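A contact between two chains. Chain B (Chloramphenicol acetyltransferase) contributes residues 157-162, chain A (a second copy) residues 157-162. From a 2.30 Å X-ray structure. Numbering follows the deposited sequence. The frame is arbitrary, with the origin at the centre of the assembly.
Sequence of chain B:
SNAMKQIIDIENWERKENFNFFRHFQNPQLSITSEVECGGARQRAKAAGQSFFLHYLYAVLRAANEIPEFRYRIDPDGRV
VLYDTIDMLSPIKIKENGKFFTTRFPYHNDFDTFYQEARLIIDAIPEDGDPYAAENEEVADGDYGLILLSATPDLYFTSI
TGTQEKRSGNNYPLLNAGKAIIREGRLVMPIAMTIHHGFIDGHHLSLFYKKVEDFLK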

# COMPACT_ATOMS: atom_id res chain seq x y z
N PHE B 157 5.76 -4.43 10.54
CA PHE B 157 5.41 -4.28 9.14
C PHE B 157 5.73 -2.88 8.68
O PHE B 157 5.80 -1.96 9.48
CB PHE B 157 3.93 -4.67 8.86
CG PHE B 157 2.88 -3.80 9.57
CD1 PHE B 157 2.54 -2.53 9.07
CD2 PHE B 157 2.22 -4.27 10.71
CE1 PHE B 157 1.53 -1.72 9.72
CE2 PHE B 157 1.22 -3.47 11.35
CZ PHE B 157 0.89 -2.19 10.85
N THR B 158 5.94 -2.72 7.38
CA THR B 158 6.13 -1.41 6.79
C THR B 158 4.91 -1.03 5.96
O THR B 158 4.81 0.10 5.48
CB THR B 158 7.38 -1.39 5.85
OG1 THR B 158 7.34 -2.53 4.98
CG2 THR B 158 8.66 -1.42 6.64
N SER B 159 4.01 -1.99 5.77
CA SER B 159 2.82 -1.77 4.97
C SER B 159 1.72 -2.81 5.29
O SER B 159 1.99 -4.00 5.38
CB SER B 159 3.16 -1.86 3.50
OG SER B 159 1.96 -1.90 2.72
N ILE B 160 0.49 -2.33 5.50
CA ILE B 160 -0.68 -3.18 5.43
C ILE B 160 -1.72 -2.44 4.62
O ILE B 160 -1.97 -1.25 4.86
CB ILE B 160 -1.23 -3.59 6.82
CG1 ILE B 160 -0.33 -4.67 7.45
CG2 ILE B 160 -2.68 -4.10 6.68
CD1 ILE B 160 -0.68 -5.08 8.87
N THR B 161 -2.28 -3.10 3.61
CA THR B 161 -3.42 -2.50 2.94
C THR B 161 -4.63 -3.34 3.27
O THR B 161 -4.58 -4.57 3.22
CB THR B 161 -3.28 -2.38 1.44
OG1 THR B 161 -3.59 -3.64 0.87
CG2 THR B 161 -1.89 -1.99 1.06
N GLY B 162 -5.71 -2.65 3.58
CA GLY B 162 -6.92 -3.29 4.04
C GLY B 162 -7.85 -3.79 2.97
O GLY B 162 -7.65 -3.58 1.76
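Chain A, residues 157-162: FTSITG

Chain A lies beside chain B with the same six residues in the same register. The vectors from CA 158 to CA 161 in the two copies diverge by 16°, so the segments run in nearly the same direction. Matching residues face one another: Thr B158 CA and Thr A158 CA are 5.8 Å apart, Ser B159 CA and Ser A159 CA 5.6 Å, and Thr B161 CA and Thr A161 CA 7.5 Å. The wider last spacing places the two backbones farther apart at 161 than at 158 and 159.

Chain A repeats the backbone conformation of chain B closely. Thr A158 has phi/psi of -104/-11, against -109/-9 in Thr B158, a turn-like value that precedes extended residues. Ser A159 (-157/131) and Ile A160 (-135/125) form a short strand, and Thr A161 stays extended at -97/150. The two isoleucines point their CA-to-CB bonds away from the partner segment, which leaves the contact to residues 158, 159 and 161.

Thr B158 has the largest area covered, 48 Å² of the 218 Å² buried on both sides together, and Thr A158 follows with 43 Å². Both adopt the p rotamer, yet the match is not symmetric. Thr A158 directs its CA-to-CB bond toward chain B and donates a hydrogen bond from Thr A158 OG1 to Thr B158 O, at a very short 2.4 Å; the CA-to-CB bond of Thr B158 points sideways, and its OG1 is hydrogen-bonded elsewhere in the structure. The two side chains still approach each other, with Thr B158 CB 4.2 Å from Thr A158 CB.

Ser A159, with 38 Å² covered, sits against its counterpart. Both serines are t rotamers, and Ser A159 OG lies 3.3 Å from Ser B159 OG, a separation at which the geometry does not settle whether they bond. A water extends the polar contact one residue along chain B: it lies 2.9 Å from Ser A159 OG and donates to Ile B160 O, with its oxygen 2.8 Å from that carbonyl atom. The backbone of Ile B160 is therefore linked to chain A although its side chain is turned from it.

At the far end the contact becomes apolar. Thr B161 and Thr A161 both point toward the opposing segment, and their methyl groups meet, Thr B161 CG2 to Thr A161 CG2 at 3.3 Å, a tight approach for two carbons. This inward orientation lets the side chains touch despite the 7.5 Å between Thr B161 CA and Thr A161 CA.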

# COMPACT_ATOMS: atom_id res chain seq x y z
N PHE A 157 5.82 8.44 4.64
CA PHE A 157 4.93 7.26 4.64
C PHE A 157 5.73 6.07 4.09
O PHE A 157 6.69 6.26 3.34
CB PHE A 157 3.68 7.51 3.78
CG PHE A 157 3.99 8.03 2.37
CD1 PHE A 157 4.37 7.14 1.35
CD2 PHE A 157 3.87 9.41 2.06
CE1 PHE A 157 4.65 7.61 0.05
CE2 PHE A 157 4.14 9.88 0.75
CZ PHE A 157 4.53 8.97 -0.26
N THR A 158 5.33 4.86 4.46
CA THR A 158 5.97 3.67 3.90
C THR A 158 5.09 3.01 2.85
O THR A 158 5.56 2.11 2.13
CB THR A 158 6.32 2.62 4.98
OG1 THR A 158 5.21 2.46 5.86
CG2 THR A 158 7.53 3.05 5.76
N SER A 159 3.83 3.45 2.76
CA SER A 159 2.89 2.91 1.82
C SER A 159 1.76 3.91 1.53
O SER A 159 1.18 4.49 2.45
CB SER A 159 2.32 1.62 2.40
OG SER A 159 1.25 1.10 1.61
N ILE A 160 1.47 4.13 0.25
CA ILE A 160 0.19 4.69 -0.19
C ILE A 160 -0.28 3.84 -1.37
O ILE A 160 0.46 3.66 -2.33
CB ILE A 160 0.25 6.20 -0.58
CG1 ILE A 160 0.54 7.07 0.65
CG2 ILE A 160 -1.10 6.65 -1.21
CD1 ILE A 160 0.82 8.55 0.40
N THR A 161 -1.49 3.31 -1.30
CA THR A 161 -2.08 2.62 -2.44
C THR A 161 -3.01 3.57 -3.20
O THR A 161 -3.62 4.47 -2.60
CB THR A 161 -2.91 1.45 -2.00
OG1 THR A 161 -4.05 1.98 -1.31
CG2 THR A 161 -2.11 0.52 -1.11
N GLY A 162 -3.14 3.37 -4.50
CA GLY A 162 -4.04 4.18 -5.27
C GLY A 162 -5.48 3.70 -5.23
O GLY A 162 -5.78 2.51 -4.94
O HOH W 1 -0.74 1.03 3.74